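Local structure of pectate lyase/Amb allergen (Acidovorax citrulli, 4HWV) at residues Y45-A48 with E52-Q55; A127-G132 with R138-K143; P210-T215 with S256-T261. The protein probably cleaves pectate, the polygalacturonate of plant cell walls, as a calcium-binding, secreted lyase of polysaccharide lyase family 1. One frame throughout, in Å; residues are numbered along the deposited sequence.

Overall arrangement
Along the chain the three contacts follow one another in series, and in space they fall into two groups. Interaction 1 lies where strand 44-47, paired in parallel with strand 79-83, turns into helix 50-57; its centre is about 42 Å from that of interaction 2 and about 40 Å from that of interaction 3. Interaction 2 joins the end of helix 118-129 to the linker 138-143, interaction 3 strand 211-213 to the loop 256-261. Their centres are about 9 Å apart, and they meet where E260 makes a salt bridge to R130 and probably accepts a hydrogen bond from G132 N, giving one continuous packing layer outside the beta-helix coil. All three lie away from the calcium site.

Interaction 1 of 3, residues Y45-A48 with E52-Q55; sequences YTVA and ELIQ
V47 and E52 meet over the short turn that carries the chain from strand 44-47 into helix 50-57. One oxygen of the E52 carboxylate, OE1, accepts the backbone N-H of A48, with A48 N 2.8 Å from E52 OE1; the donor lies nearly in line with the C-O bond, although the bond is bent at the hydrogen (N-H...O 141°). The same OE1 accepts a second hydrogen bond from a water, 2.7 Å from E52 OE1, whose other hydrogen goes to the carbonyl of T46, with T46 O 2.8 Å from that water. Two donors therefore grip one carboxylate oxygen, and the water ties it to the strand one peptide further back. E52 reaches this far because its chain is extended beyond CG (chi2 178°), which carries the carboxylate alongside the strand end.

Beneath this polar layer the contact is apolar. V47 points its side chain at the helix: its CB lies 3.8 Å from E52 CB, while V47 CG1 rests against the backbone carbonyl, 3.4 Å from E52 O. The other branch turns to the next residue, V47 CG2 standing 4.2 Å from L53 CB.

In the second shell, N49 OD1 accepts the N-H of E52 in the first turn of the helix. V47 and L53 both touch I81 of strand 79-83, and V47 also packs on I83 and A56, so the valine is buried between helix and strand. Backbone bonds from Y45 and V47 to V80, R82 and R84 hold strand 44-47 parallel to strand 79-83. This is a strand-turn-helix junction at one end of the parallel beta-helix of a family 1 polysaccharide lyase, with the helix packed against its first strands.

Interaction 2 of 3, residues A127-G132 with R138-K143; sequences AAYRPG and RTVSGK
Y129, the last residue of helix 118-129, packs its ring against V140 and bonds S141 in the linker that leads into helix 143-159; the contact belongs to the helical layer packed beside the beta-helix.

The apolar part is a CH-pi contact. V140 lies over one face of the phenol, its CB 3.9 Å from the centroid of the Y129 ring and 14° off the ring normal, and its CG1 branch leans toward the root of the ring, 3.6 Å from Y129 CD1. A128 CB sits over the centre of the opposite face, so the ring is clasped between a residue of its own helix and one of the linker. With CG anti to the carbonyl carbon (chi1 -55°), Y129 sends its ring toward the linker. Further aromatic neighbours, Y125 and W134, meet the ring edge-to-face, and V140 reaches on to P214.

The polar part sits at the far end of the ring, where the hydroxyl of Y129 has two partners. It accepts the N-H of E145, so the side chain ties the end of helix 118-129 to both the linker and the start of helix 143-159. G142, the N-cap residue of that second helix, has a positive phi that suits glycine. Across the contact the phenol donates a hydrogen bond to the linker: Y129 OH lies 2.7 Å from S141 O, approaching from above the carbonyl plane, 60° out of it.

Interaction 3 of 3, residues P210-T215 with S256-T261; sequences PQWDPT and SVWHET
W212 and W258 form a T-shaped pair in which the indole of W258 turns its edge to the face of W212. The centroids of the six-membered ring of W212 and the five-membered ring of W258 are 4.5 Å apart, and the planes stand at 80°. The approach is tight: W258 NE1 lies 3.3 Å from W212 CH2, over the benzo part of the ring, and W258 CZ2 reaches back along the same face to lie 3.7 Å from W212 CD2. The N-H edge of one indole is thus set against the pi cloud of the other. With its CG anti to the carbonyl carbon (chi1 -51°), W258 sends its indole out across the gap between the segments, N-H edge foremost. P214 N lies over the opposite face of W212, and both indoles are further enclosed by W222 and P131.

Around this buried pair the two backbones stay well apart, with the closest CA atoms, those of W212 and V257, 11.1 Å from each other. In these looser margins local turns brace each backbone. D213 OD1 takes two donors from T215: its backbone, with T215 N 2.9 Å from D213 OD1, which makes an Asx turn, and its hydroxyl, with T215 OG1 2.8 Å from D213 OD1. On the other segment S256 forms an ST turn, W258 N being 3.0 Å from S256 OG, and this turn holds the backbone from which W258 projects. E260 is bound outside the pair, by a salt bridge to R130 and a hydrogen bond from the backbone N of G132.

The T-shaped indole pair, with W222 beside it, is a buried aromatic cluster on the outside of the parallel beta-helix of this family 1 lyase, joining the 211-213/221-223 hairpin to the loop before strand 261-262, with helices 118-129 and 131-134 alongside.

Interaction 1 of 3, residues Y45-A48 with E52-Q55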
ATOM      1  N   TYR A  45      -9.811  20.133  21.701  1.00  4.66           N
ATOM      2  CA  TYR A  45      -8.869  20.541  20.663  1.00  4.25           C
ATOM      3  C   TYR A  45      -9.175  19.875  19.328  1.00  4.62           C
ATOM      4  O   TYR A  45      -9.699  18.750  19.282  1.00  5.96           O
ATOM      5  CB  TYR A  45      -7.459  20.086  21.033  1.00  4.51           C
ATOM      6  CG  TYR A  45      -6.970  20.371  22.440  1.00  4.67           C
ATOM      7  CD1 TYR A  45      -6.204  21.492  22.717  1.00  5.27           C
ATOM      8  CD2 TYR A  45      -7.216  19.474  23.485  1.00  4.86           C
ATOM      9  CE1 TYR A  45      -5.704  21.725  23.997  1.00  6.02           C
ATOM     10  CE2 TYR A  45      -6.716  19.687  24.761  1.00  5.21           C
ATOM     11  CZ  TYR A  45      -5.965  20.818  25.000  1.00  5.77           C
ATOM     12  OH  TYR A  45      -5.448  21.017  26.250  1.00  6.79           O
ATOM     13  N   THR A  46      -8.820  20.551  18.241  1.00  4.94           N
ATOM     14  CA  THR A  46      -8.812  19.935  16.913  1.00  5.38           C
ATOM     15  C   THR A  46      -7.361  19.970  16.433  1.00  4.91           C
ATOM     16  O   THR A  46      -6.744  21.036  16.397  1.00  6.33           O
ATOM     17  CB  THR A  46      -9.716  20.681  15.931  1.00  6.52           C
ATOM     18  OG1 THR A  46     -11.036  20.712  16.453  1.00  9.62           O
ATOM     19  CG2 THR A  46      -9.726  19.992  14.567  1.00  6.34           C
ATOM     20  N   VAL A  47      -6.813  18.796  16.098  1.00  4.24           N
ATOM     21  CA  VAL A  47      -5.400  18.685  15.756  1.00  4.02           C
ATOM     22  C   VAL A  47      -5.197  18.048  14.379  1.00  4.25           C
ATOM     23  O   VAL A  47      -5.967  17.181  13.956  1.00  4.97           O
ATOM     24  CB  VAL A  47      -4.644  17.864  16.846  1.00  4.06           C
ATOM     25  CG1 VAL A  47      -4.822  18.531  18.209  1.00  5.36           C
ATOM     26  CG2 VAL A  47      -5.108  16.422  16.911  1.00  4.75           C
ATOM     27  N   ALA A  48      -4.142  18.484  13.697  1.00  4.26           N
ATOM     28  CA  ALA A  48      -3.922  18.119  12.297  1.00  4.91           C
ATOM     29  C   ALA A  48      -2.476  17.696  12.013  1.00  5.06           C
ATOM     30  O   ALA A  48      -2.121  17.410  10.864  1.00  6.66           O
ATOM     31  CB  ALA A  48      -4.333  19.274  11.364  1.00  5.85           C
ATOM     32  N   GLU A  52       0.665  19.358  17.148  1.00  4.01           N
ATOM     33  CA  GLU A  52      -0.621  19.726  17.748  1.00  3.46           C
ATOM     34  C   GLU A  52      -1.198  18.606  18.592  1.00  3.72           C
ATOM     35  O   GLU A  52      -1.736  18.838  19.675  1.00  4.44           O
ATOM     36  CB  GLU A  52      -1.618  20.120  16.671  1.00  4.36           C
ATOM     37  CG  GLU A  52      -1.232  21.419  15.927  1.00  5.41           C
ATOM     38  CD  GLU A  52      -2.201  21.775  14.818  1.00  7.17           C
ATOM     39  OE1 GLU A  52      -3.137  21.003  14.558  1.00  7.08           O
ATOM     40  OE2 GLU A  52      -2.040  22.851  14.205  1.00  8.44           O
ATOM     41  N   LEU A  53      -1.073  17.374  18.101  1.00  3.99           N
ATOM     42  CA  LEU A  53      -1.551  16.217  18.861  1.00  3.72           C
ATOM     43  C   LEU A  53      -0.820  16.125  20.214  1.00  4.23           C
ATOM     44  O   LEU A  53      -1.448  15.960  21.268  1.00  4.73           O
ATOM     45  CB  LEU A  53      -1.328  14.941  18.044  1.00  4.06           C
ATOM     46  CG  LEU A  53      -1.617  13.646  18.803  1.00  4.83           C
ATOM     47  CD1 LEU A  53      -3.068  13.516  19.254  1.00  5.30           C
ATOM     48  CD2 LEU A  53      -1.260  12.467  17.905  1.00  5.73           C
ATOM     49  N   ILE A  54       0.506  16.227  20.183  1.00  4.09           N
ATOM     50  CA  ILE A  54       1.287  16.187  21.419  1.00  4.18           C
ATOM     51  C   ILE A  54       0.910  17.332  22.368  1.00  3.72           C
ATOM     52  O   ILE A  54       0.721  17.108  23.562  1.00  4.13           O
ATOM     53  CB  ILE A  54       2.797  16.168  21.116  1.00  4.92           C
ATOM     54  CG1 ILE A  54       3.169  14.830  20.484  1.00  5.73           C
ATOM     55  CG2 ILE A  54       3.625  16.435  22.390  1.00  4.91           C
ATOM     56  CD1 ILE A  54       4.520  14.845  19.775  1.00  6.91           C
ATOM     57  N   GLN A  55       0.777  18.561  21.860  1.00  3.89           N
ATOM     58  CA  GLN A  55       0.409  19.648  22.761  1.00  4.72           C
ATOM     59  C   GLN A  55      -0.962  19.406  23.404  1.00  4.78           C
ATOM     60  O   GLN A  55      -1.178  19.726  24.575  1.00  5.55           O
ATOM     61  CB  GLN A  55       0.430  21.013  22.065  1.00  5.48           C
ATOM     62  CG  GLN A  55       1.818  21.499  21.650  1.00  6.00           C
ATOM     63  CD  GLN A  55       2.824  21.626  22.792  1.00  5.63           C
ATOM     64  OE1 GLN A  55       2.491  21.520  23.980  1.00  5.83           O
ATOM     65  NE2 GLN A  55       4.082  21.839  22.421  1.00  5.98           N
TER
HETATM   66  O   HOH W   1      -5.595  22.041  14.038  1.00 21.33           O

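Interaction 2 of 3, residues A127-G132 with R138-K143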
ATOM      1  N   ALA A 127      26.132  -8.481   6.902  1.00  8.14           N
ATOM      2  CA  ALA A 127      27.409  -9.198   6.839  1.00  8.25           C
ATOM      3  C   ALA A 127      27.793  -9.777   8.205  1.00  8.39           C
ATOM      4  O   ALA A 127      28.352 -10.884   8.310  1.00 10.38           O
ATOM      5  CB  ALA A 127      28.520  -8.284   6.319  1.00  8.52           C
ATOM      6  N   ALA A 128      27.516  -9.028   9.266  1.00  8.35           N
ATOM      7  CA  ALA A 128      27.899  -9.440  10.625  1.00  7.92           C
ATOM      8  C   ALA A 128      26.998 -10.525  11.185  1.00  7.97           C
ATOM      9  O   ALA A 128      27.466 -11.431  11.870  1.00  8.91           O
ATOM     10  CB  ALA A 128      27.892  -8.231  11.566  1.00  9.44           C
ATOM     11  N   TYR A 129      25.700 -10.426  10.907  1.00  7.40           N
ATOM     12  CA  TYR A 129      24.725 -11.187  11.677  1.00  7.49           C
ATOM     13  C   TYR A 129      23.978 -12.276  10.907  1.00  7.50           C
ATOM     14  O   TYR A 129      23.192 -13.007  11.499  1.00  8.16           O
ATOM     15  CB  TYR A 129      23.748 -10.239  12.396  1.00  6.59           C
ATOM     16  CG  TYR A 129      24.461  -9.224  13.264  1.00  7.19           C
ATOM     17  CD1 TYR A 129      25.470  -9.626  14.148  1.00  7.18           C
ATOM     18  CD2 TYR A 129      24.160  -7.874  13.177  1.00  7.08           C
ATOM     19  CE1 TYR A 129      26.147  -8.701  14.939  1.00  7.43           C
ATOM     20  CE2 TYR A 129      24.831  -6.942  13.941  1.00  7.27           C
ATOM     21  CZ  TYR A 129      25.836  -7.354  14.815  1.00  6.66           C
ATOM     22  OH  TYR A 129      26.491  -6.406  15.580  1.00  7.48           O
ATOM     23  N   ARG A 130      24.243 -12.414   9.613  1.00  7.82           N
ATOM     24  CA  ARG A 130      23.672 -13.530   8.856  1.00  7.94           C
ATOM     25  C   ARG A 130      24.017 -14.857   9.550  1.00  8.31           C
ATOM     26  O   ARG A 130      25.080 -14.994  10.179  1.00  8.22           O
ATOM     27  CB  ARG A 130      24.165 -13.536   7.404  1.00  9.90           C
ATOM     28  CG  ARG A 130      25.657 -13.768   7.262  1.00 10.69           C
ATOM     29  CD  ARG A 130      26.125 -13.680   5.804  1.00 12.51           C
ATOM     30  NE  ARG A 130      27.571 -13.896   5.720  1.00 13.88           N
ATOM     31  CZ  ARG A 130      28.160 -15.088   5.680  1.00 14.70           C
ATOM     32  NH1 ARG A 130      27.427 -16.198   5.668  1.00 15.11           N
ATOM     33  NH2 ARG A 130      29.489 -15.170   5.637  1.00 16.01           N
ATOM     34  N   PRO A 131      23.111 -15.839   9.467  1.00  8.96           N
ATOM     35  CA  PRO A 131      23.361 -17.095  10.195  1.00  9.66           C
ATOM     36  C   PRO A 131      24.700 -17.762   9.854  1.00  9.88           C
ATOM     37  O   PRO A 131      25.333 -18.329  10.748  1.00 10.07           O
ATOM     38  CB  PRO A 131      22.181 -17.977   9.771  1.00 10.95           C
ATOM     39  CG  PRO A 131      21.083 -17.000   9.515  1.00 11.47           C
ATOM     40  CD  PRO A 131      21.776 -15.826   8.834  1.00 10.17           C
ATOM     41  N   GLY A 132      25.135 -17.683   8.601  1.00  9.96           N
ATOM     42  CA  GLY A 132      26.410 -18.260   8.198  1.00 10.77           C
ATOM     43  C   GLY A 132      27.624 -17.603   8.839  1.00 10.97           C
ATOM     44  O   GLY A 132      28.693 -18.202   8.888  1.00 12.70           O
ATOM     45  N   ARG A 138      23.816 -17.232  20.084  1.00 13.53           N
ATOM     46  CA  ARG A 138      23.734 -16.070  20.948  1.00 12.86           C
ATOM     47  C   ARG A 138      23.062 -14.928  20.221  1.00 10.73           C
ATOM     48  O   ARG A 138      23.021 -14.896  18.988  1.00 10.14           O
ATOM     49  CB  ARG A 138      25.131 -15.646  21.412  1.00 15.29           C
ATOM     50  CG  ARG A 138      26.062 -15.270  20.275  1.00 17.73           C
ATOM     51  CD  ARG A 138      27.468 -14.935  20.770  1.00 20.13           C
ATOM     52  NE  ARG A 138      28.362 -14.620  19.659  1.00 22.51           N
ATOM     53  CZ  ARG A 138      29.349 -13.729  19.714  1.00 24.23           C
ATOM     54  NH1 ARG A 138      29.574 -13.044  20.824  1.00 25.22           N
ATOM     55  NH2 ARG A 138      30.105 -13.514  18.648  1.00 25.00           N
ATOM     56  N   THR A 139      22.530 -14.001  21.004  1.00  9.91           N
ATOM     57  CA  THR A 139      21.928 -12.786  20.491  1.00 10.09           C
ATOM     58  C   THR A 139      23.004 -11.911  19.842  1.00  9.08           C
ATOM     59  O   THR A 139      24.204 -12.110  20.065  1.00  9.19           O
ATOM     60  CB  THR A 139      21.258 -12.030  21.628  1.00 10.77           C
ATOM     61  OG1 THR A 139      22.220 -11.827  22.669  1.00 11.26           O
ATOM     62  CG2 THR A 139      20.088 -12.854  22.182  1.00 11.19           C
ATOM     63  N   VAL A 140      22.591 -10.956  19.012  1.00  9.37           N
ATOM     64  CA  VAL A 140      23.565 -10.113  18.343  1.00  9.94           C
ATOM     65  C   VAL A 140      24.133  -9.066  19.278  1.00  9.90           C
ATOM     66  O   VAL A 140      23.463  -8.613  20.216  1.00 10.26           O
ATOM     67  CB  VAL A 140      22.987  -9.444  17.064  1.00 10.65           C
ATOM     68  CG1 VAL A 140      22.574 -10.498  16.043  1.00  9.79           C
ATOM     69  CG2 VAL A 140      21.803  -8.537  17.408  1.00 12.10           C
ATOM     70  N   SER A 141      25.377  -8.677  19.008  1.00  9.13           N
ATOM     71  CA  SER A 141      26.049  -7.643  19.789  1.00  9.07           C
ATOM     72  C   SER A 141      27.133  -7.038  18.911  1.00  8.84           C
ATOM     73  O   SER A 141      27.437  -7.563  17.851  1.00  9.27           O
ATOM     74  CB  SER A 141      26.671  -8.238  21.050  1.00 10.40           C
ATOM     75  OG  SER A 141      27.775  -9.072  20.707  1.00 11.80           O
ATOM     76  N   GLY A 142      27.731  -5.940  19.355  1.00  8.72           N
ATOM     77  CA  GLY A 142      28.803  -5.324  18.597  1.00  8.86           C
ATOM     78  C   GLY A 142      28.339  -4.103  17.822  1.00  8.69           C
ATOM     79  O   GLY A 142      27.175  -3.684  17.883  1.00  8.53           O
ATOM     80  N   LYS A 143      29.262  -3.569  17.039  1.00  9.16           N
ATOM     81  CA  LYS A 143      29.115  -2.261  16.436  1.00  9.16           C
ATOM     82  C   LYS A 143      27.872  -2.088  15.539  1.00  8.13           C
ATOM     83  O   LYS A 143      27.131  -1.140  15.744  1.00  7.41           O
ATOM     84  CB  LYS A 143      30.411  -1.862  15.712  1.00 10.73           C
ATOM     85  CG  LYS A 143      30.297  -0.620  14.850  1.00 12.51           C
ATOM     86  CD  LYS A 143      31.654  -0.263  14.268  1.00 14.12           C
ATOM     87  CE  LYS A 143      31.541   0.865  13.282  1.00 15.45           C
ATOM     88  NZ  LYS A 143      32.896   1.212  12.773  1.00 16.34           N
TER

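Interaction 3 of 3, residues P210-T215 with S256-T261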
ATOM      1  N   PRO A 210      14.370  -2.988  12.185  1.00  4.00           N
ATOM      2  CA  PRO A 210      14.102  -4.291  12.808  1.00  4.40           C
ATOM      3  C   PRO A 210      15.398  -4.964  13.234  1.00  4.53           C
ATOM      4  O   PRO A 210      16.450  -4.760  12.611  1.00  5.15           O
ATOM      5  CB  PRO A 210      13.426  -5.082  11.682  1.00  5.54           C
ATOM      6  CG  PRO A 210      13.956  -4.452  10.443  1.00  6.30           C
ATOM      7  CD  PRO A 210      14.070  -2.993  10.743  1.00  5.17           C
ATOM      8  N   GLN A 211      15.316  -5.765  14.288  1.00  4.96           N
ATOM      9  CA  GLN A 211      16.468  -6.446  14.827  1.00  5.44           C
ATOM     10  C   GLN A 211      16.419  -7.895  14.407  1.00  5.05           C
ATOM     11  O   GLN A 211      15.372  -8.532  14.472  1.00  5.78           O
ATOM     12  CB  GLN A 211      16.442  -6.380  16.347  1.00  6.01           C
ATOM     13  CG  GLN A 211      17.644  -7.045  17.022  1.00  6.58           C
ATOM     14  CD  GLN A 211      17.395  -7.253  18.503  1.00  8.24           C
ATOM     15  OE1 GLN A 211      16.428  -7.923  18.886  1.00  9.79           O
ATOM     16  NE2 GLN A 211      18.247  -6.663  19.345  1.00  8.91           N
ATOM     17  N   TRP A 212      17.568  -8.425  13.999  1.00  5.65           N
ATOM     18  CA  TRP A 212      17.673  -9.862  13.791  1.00  6.26           C
ATOM     19  C   TRP A 212      18.002 -10.535  15.126  1.00  7.45           C
ATOM     20  O   TRP A 212      18.998 -10.194  15.765  1.00  8.90           O
ATOM     21  CB  TRP A 212      18.747 -10.192  12.756  1.00  6.65           C
ATOM     22  CG  TRP A 212      18.997 -11.663  12.598  1.00  6.56           C
ATOM     23  CD1 TRP A 212      20.128 -12.341  12.958  1.00  6.86           C
ATOM     24  CD2 TRP A 212      18.113 -12.643  12.018  1.00  6.26           C
ATOM     25  NE1 TRP A 212      19.996 -13.679  12.661  1.00  7.45           N
ATOM     26  CE2 TRP A 212      18.778 -13.891  12.072  1.00  6.70           C
ATOM     27  CE3 TRP A 212      16.826 -12.588  11.460  1.00  7.07           C
ATOM     28  CZ2 TRP A 212      18.193 -15.073  11.606  1.00  7.29           C
ATOM     29  CZ3 TRP A 212      16.246 -13.760  10.989  1.00  6.80           C
ATOM     30  CH2 TRP A 212      16.935 -14.997  11.072  1.00  7.02           C
ATOM     31  N   ASP A 213      17.152 -11.447  15.576  1.00  7.88           N
ATOM     32  CA  ASP A 213      17.449 -12.188  16.796  1.00  8.71           C
ATOM     33  C   ASP A 213      17.725 -13.623  16.383  1.00  8.35           C
ATOM     34  O   ASP A 213      16.786 -14.374  16.120  1.00  8.20           O
ATOM     35  CB  ASP A 213      16.286 -12.148  17.787  1.00  9.92           C
ATOM     36  CG  ASP A 213      16.583 -12.924  19.069  1.00 11.02           C
ATOM     37  OD1 ASP A 213      17.623 -13.625  19.175  1.00 11.17           O
ATOM     38  OD2 ASP A 213      15.759 -12.833  19.998  1.00 13.85           O
ATOM     39  N   PRO A 214      19.014 -14.017  16.337  1.00  8.83           N
ATOM     40  CA  PRO A 214      19.376 -15.380  15.913  1.00  9.52           C
ATOM     41  C   PRO A 214      18.736 -16.482  16.758  1.00  9.73           C
ATOM     42  O   PRO A 214      18.608 -17.598  16.276  1.00 10.31           O
ATOM     43  CB  PRO A 214      20.902 -15.422  16.094  1.00  9.21           C
ATOM     44  CG  PRO A 214      21.340 -13.974  16.079  1.00  8.73           C
ATOM     45  CD  PRO A 214      20.192 -13.189  16.666  1.00  8.95           C
ATOM     46  N   THR A 215      18.377 -16.180  18.000  1.00  9.67           N
ATOM     47  CA  THR A 215      17.874 -17.185  18.935  1.00 10.29           C
ATOM     48  C   THR A 215      16.357 -17.304  18.935  1.00 10.54           C
ATOM     49  O   THR A 215      15.812 -18.259  19.483  1.00 11.21           O
ATOM     50  CB  THR A 215      18.383 -16.935  20.389  1.00 11.09           C
ATOM     51  OG1 THR A 215      17.754 -15.772  20.947  1.00 11.68           O
ATOM     52  CG2 THR A 215      19.897 -16.745  20.408  1.00 11.91           C
ATOM     53  N   SER A 256      12.788 -12.235   2.972  1.00  7.10           N
ATOM     54  CA  SER A 256      14.094 -12.510   3.545  1.00  7.13           C
ATOM     55  C   SER A 256      15.191 -11.866   2.729  1.00  7.51           C
ATOM     56  O   SER A 256      15.126 -11.838   1.495  1.00  8.65           O
ATOM     57  CB  SER A 256      14.352 -14.018   3.570  1.00  7.44           C
ATOM     58  OG  SER A 256      15.618 -14.261   4.168  1.00  7.76           O
ATOM     59  N   VAL A 257      16.212 -11.400   3.425  1.00  7.05           N
ATOM     60  CA  VAL A 257      17.419 -10.898   2.786  1.00  7.16           C
ATOM     61  C   VAL A 257      18.585 -11.891   2.938  1.00  7.62           C
ATOM     62  O   VAL A 257      19.711 -11.619   2.514  1.00  8.82           O
ATOM     63  CB  VAL A 257      17.803  -9.508   3.316  1.00  7.79           C
ATOM     64  CG1 VAL A 257      16.771  -8.478   2.873  1.00  8.09           C
ATOM     65  CG2 VAL A 257      17.977  -9.524   4.853  1.00  7.71           C
ATOM     66  N   TRP A 258      18.314 -13.050   3.531  1.00  7.50           N
ATOM     67  CA  TRP A 258      19.318 -14.104   3.596  1.00  7.54           C
ATOM     68  C   TRP A 258      19.205 -15.012   2.389  1.00  9.21           C
ATOM     69  O   TRP A 258      18.100 -15.304   1.907  1.00  9.52           O
ATOM     70  CB  TRP A 258      19.129 -14.969   4.836  1.00  7.78           C
ATOM     71  CG  TRP A 258      19.016 -14.274   6.167  1.00  7.57           C
ATOM     72  CD1 TRP A 258      18.134 -14.613   7.166  1.00  7.83           C
ATOM     73  CD2 TRP A 258      19.828 -13.206   6.700  1.00  7.90           C
ATOM     74  NE1 TRP A 258      18.336 -13.825   8.270  1.00  8.01           N
ATOM     75  CE2 TRP A 258      19.356 -12.945   8.012  1.00  7.57           C
ATOM     76  CE3 TRP A 258      20.886 -12.423   6.193  1.00  8.07           C
ATOM     77  CZ2 TRP A 258      19.909 -11.956   8.827  1.00  8.71           C
ATOM     78  CZ3 TRP A 258      21.446 -11.438   7.027  1.00  8.11           C
ATOM     79  CH2 TRP A 258      20.947 -11.220   8.322  1.00  8.31           C
ATOM     80  N   HIS A 259      20.348 -15.493   1.915  1.00  9.86           N
ATOM     81  CA  HIS A 259      20.381 -16.400   0.770  1.00 11.65           C
ATOM     82  C   HIS A 259      21.499 -17.404   1.005  1.00 10.90           C
ATOM     83  O   HIS A 259      22.575 -17.353   0.381  1.00 12.21           O
ATOM     84  CB  HIS A 259      20.521 -15.658  -0.572  1.00 14.08           C
ATOM     85  CG  HIS A 259      21.572 -14.593  -0.580  1.00 16.90           C
ATOM     86  ND1 HIS A 259      22.835 -14.797  -1.090  1.00 18.68           N
ATOM     87  CD2 HIS A 259      21.546 -13.312  -0.140  1.00 18.89           C
ATOM     88  CE1 HIS A 259      23.540 -13.684  -0.973  1.00 19.23           C
ATOM     89  NE2 HIS A 259      22.784 -12.770  -0.398  1.00 19.71           N
ATOM     90  N   GLU A 260      21.215 -18.325   1.920  1.00  9.98           N
ATOM     91  CA  GLU A 260      22.173 -19.346   2.323  1.00 10.60           C
ATOM     92  C   GLU A 260      21.422 -20.421   3.063  1.00 11.01           C
ATOM     93  O   GLU A 260      20.290 -20.208   3.530  1.00 11.21           O
ATOM     94  CB  GLU A 260      23.273 -18.749   3.214  1.00 11.70           C
ATOM     95  CG  GLU A 260      22.752 -17.997   4.465  1.00 13.77           C
ATOM     96  CD  GLU A 260      23.889 -17.352   5.264  1.00 16.63           C
ATOM     97  OE1 GLU A 260      24.996 -17.167   4.704  1.00 20.20           O
ATOM     98  OE2 GLU A 260      23.695 -17.047   6.447  1.00 16.20           O
ATOM     99  N   THR A 261      22.048 -21.591   3.135  1.00 11.52           N
ATOM    100  CA  THR A 261      21.554 -22.701   3.942  1.00 12.73           C
ATOM    101  C   THR A 261      22.550 -22.992   5.055  1.00 12.70           C
ATOM    102  O   THR A 261      23.746 -23.163   4.806  1.00 13.89           O
ATOM    103  CB  THR A 261      21.316 -23.944   3.074  1.00 14.45           C
ATOM    104  OG1 THR A 261      20.296 -23.630   2.110  1.00 17.02           O
ATOM    105  CG2 THR A 261      20.876 -25.126   3.934  1.00 14.78           C
TER